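Side-chain contact in DnaJ homolog subfamily C member 3 (Mus musculus, PDB 3IEG), which binds misfolded proteins in the endoplasmic reticulum, stimulates the ATPase of an Hsp70 partner and restrains eIF2-alpha phosphorylation during the unfolded protein response: residues Tyr41-Val46 / Leu57-Lys62. Residues are numbered along the deposited sequence; the frame is centred on the assembly and turned at random.
Sequences YRRATV and LPDLTK
Asp59 and Arg43 join the two roughly antiparallel helices of the second tetratricopeptide repeat, 37-50 and 53-66, in a side-on salt bridge. The axes of 41-46 and 57-62 pass 8.4 Å apart, at 149° between their N-to-C directions, close enough that a small residue suits the point where the backbones come nearest. Ala44 fills that place: its CB methyl points at the partner helix and lies 3.8 Å from Asp59 CB.

Arg43 takes another route, since its side chain starts out along the flank of its helix. With CG anti to the backbone N (chi1 -165°) and a bend at chi3, it brings its guanidinium edge to the carboxylate. Arg43 NE meets Asp59 OD2 at 2.6 Å, while NH2 of the same arginine meets Asp59 OD1 at 2.7 Å. Both bonds are nearly straight and use the syn sides of the oxygens. The acceptors lie essentially in the guanidinium plane, but the carboxylate is turned 33° against it, so the fork is twisted rather than coplanar. Only arginine pairs an NE and an NH2 spaced to hold both oxygens of a carboxylate, and the short aspartate suits a site so near the partner backbone. An alanine in place of Arg43 would remove both donors and is likely to leave the buried Asp59 carboxylate without its counter-charge and freer to turn.

Arg43 also touches Leu23, His27 and Val30 of helix 19-32, so the salt bridge lies against the first repeat; a hydrophobic groove within these first two repeats binds misfolded proteins. Asp59, for its part, also touches Tyr40 and Phe47 of helix 37-50. Beside the polar pair the contact turns apolar, with Leu60 CD2 resting 4.0 Å from Ala44 CB.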
loop_
_atom_site.group_PDB
_atom_site.type_symbol
_atom_site.label_atom_id
_atom_site.label_comp_id
_atom_site.label_asym_id
_atom_site.label_seq_id
_atom_site.Cartn_x
_atom_site.Cartn_y
_atom_site.Cartn_z
ATOM N N TYR A 41 17.890 -17.016 27.200
ATOM C CA TYR A 41 17.339 -15.771 27.719
ATOM C C TYR A 41 18.265 -14.597 27.385
ATOM O O TYR A 41 17.817 -13.584 26.865
ATOM C CB TYR A 41 17.050 -15.855 29.223
ATOM C CG TYR A 41 16.493 -14.577 29.804
ATOM C CD1 TYR A 41 15.215 -14.120 29.448
ATOM C CD2 TYR A 41 17.244 -13.812 30.703
ATOM C CE1 TYR A 41 14.702 -12.937 29.967
ATOM C CE2 TYR A 41 16.739 -12.631 31.237
ATOM C CZ TYR A 41 15.467 -12.198 30.870
ATOM O OH TYR A 41 14.964 -11.020 31.397
ATOM N N ARG A 42 19.558 -14.752 27.657
ATOM C CA ARG A 42 20.522 -13.703 27.367
ATOM C C ARG A 42 20.485 -13.301 25.899
ATOM O O ARG A 42 20.445 -12.096 25.569
ATOM C CB ARG A 42 21.928 -14.123 27.774
ATOM C CG ARG A 42 22.093 -14.409 29.262
ATOM C CD ARG A 42 21.745 -13.209 30.126
ATOM N NE ARG A 42 22.038 -13.484 31.527
ATOM C CZ ARG A 42 21.447 -12.878 32.550
ATOM N NH1 ARG A 42 20.504 -11.962 32.344
ATOM N NH2 ARG A 42 21.790 -13.200 33.782
ATOM N N ARG A 43 20.470 -14.301 25.022
ATOM C CA ARG A 43 20.343 -14.032 23.604
ATOM C C ARG A 43 19.058 -13.282 23.296
ATOM O O ARG A 43 19.054 -12.400 22.458
ATOM C CB ARG A 43 20.417 -15.307 22.778
ATOM C CG ARG A 43 20.642 -15.017 21.297
ATOM C CD ARG A 43 20.990 -16.256 20.497
ATOM N NE ARG A 43 19.855 -17.161 20.401
ATOM C CZ ARG A 43 19.943 -18.433 20.041
ATOM N NH1 ARG A 43 21.120 -18.958 19.737
ATOM N NH2 ARG A 43 18.846 -19.178 19.985
ATOM N N ALA A 44 17.973 -13.614 23.980
ATOM C CA ALA A 44 16.715 -12.934 23.699
ATOM C C ALA A 44 16.706 -11.473 24.149
ATOM O O ALA A 44 16.100 -10.626 23.483
ATOM C CB ALA A 44 15.535 -13.689 24.291
ATOM N N THR A 45 17.355 -11.171 25.275
ATOM C CA THR A 45 17.417 -9.773 25.732
ATOM C C THR A 45 18.252 -8.934 24.763
ATOM O O THR A 45 17.958 -7.760 24.573
ATOM C CB THR A 45 17.895 -9.598 27.202
ATOM O OG1 THR A 45 19.225 -10.101 27.350
ATOM C CG2 THR A 45 16.993 -10.346 28.160
ATOM N N VAL A 46 19.259 -9.540 24.130
ATOM C CA VAL A 46 20.027 -8.851 23.066
ATOM C C VAL A 46 19.176 -8.538 21.826
ATOM O O VAL A 46 19.094 -7.377 21.429
ATOM C CB VAL A 46 21.378 -9.560 22.698
ATOM C CG1 VAL A 46 21.958 -8.995 21.436
ATOM C CG2 VAL A 46 22.385 -9.385 23.811
ATOM N N LEU A 57 11.407 -13.910 20.002
ATOM C CA LEU A 57 10.306 -14.806 20.375
ATOM C C LEU A 57 10.698 -16.292 20.480
ATOM O O LEU A 57 10.517 -16.886 21.540
ATOM C CB LEU A 57 9.070 -14.584 19.486
ATOM C CG LEU A 57 7.859 -15.505 19.679
ATOM C CD1 LEU A 57 7.244 -15.352 21.057
ATOM C CD2 LEU A 57 6.794 -15.246 18.608
ATOM N N PRO A 58 11.255 -16.896 19.409
ATOM C CA PRO A 58 11.626 -18.307 19.598
ATOM C C PRO A 58 12.517 -18.569 20.811
ATOM O O PRO A 58 12.364 -19.599 21.452
ATOM C CB PRO A 58 12.330 -18.684 18.285
ATOM C CG PRO A 58 12.581 -17.362 17.571
ATOM C CD PRO A 58 11.533 -16.428 18.039
ATOM N N ASP A 59 13.420 -17.652 21.146
ATOM C CA ASP A 59 14.261 -17.840 22.336
ATOM C C ASP A 59 13.470 -17.658 23.629
ATOM O O ASP A 59 13.677 -18.386 24.597
ATOM C CB ASP A 59 15.496 -16.922 22.327
ATOM C CG ASP A 59 16.488 -17.275 21.231
ATOM O OD1 ASP A 59 16.398 -18.381 20.669
ATOM O OD2 ASP A 59 17.365 -16.441 20.927
ATOM N N LEU A 60 12.561 -16.694 23.641
ATOM C CA LEU A 60 11.703 -16.500 24.792
ATOM C C LEU A 60 10.878 -17.743 25.062
ATOM O O LEU A 60 10.869 -18.242 26.189
ATOM C CB LEU A 60 10.808 -15.286 24.620
ATOM C CG LEU A 60 11.541 -13.955 24.808
ATOM C CD1 LEU A 60 10.647 -12.809 24.408
ATOM C CD2 LEU A 60 12.019 -13.782 26.251
ATOM N N THR A 61 10.220 -18.274 24.032
ATOM C CA THR A 61 9.416 -19.477 24.237
ATOM C C THR A 61 10.277 -20.711 24.528
ATOM O O THR A 61 9.829 -21.634 25.206
ATOM C CB THR A 61 8.372 -19.769 23.106
ATOM O OG1 THR A 61 8.817 -20.851 22.286
ATOM C CG2 THR A 61 8.078 -18.563 22.261
ATOM N N LYS A 62 11.509 -20.727 24.044
ATOM C CA LYS A 62 12.407 -21.797 24.426
ATOM C C LYS A 62 12.659 -21.755 25.937
ATOM O O LYS A 62 12.556 -22.775 26.624
ATOM C CB LYS A 62 13.722 -21.702 23.662
ATOM C CG LYS A 62 14.736 -22.789 24.018
ATOM C CD LYS A 62 14.328 -24.160 23.514
ATOM C CE LYS A 62 15.369 -25.197 23.896
ATOM N NZ LYS A 62 15.009 -26.542 23.359
#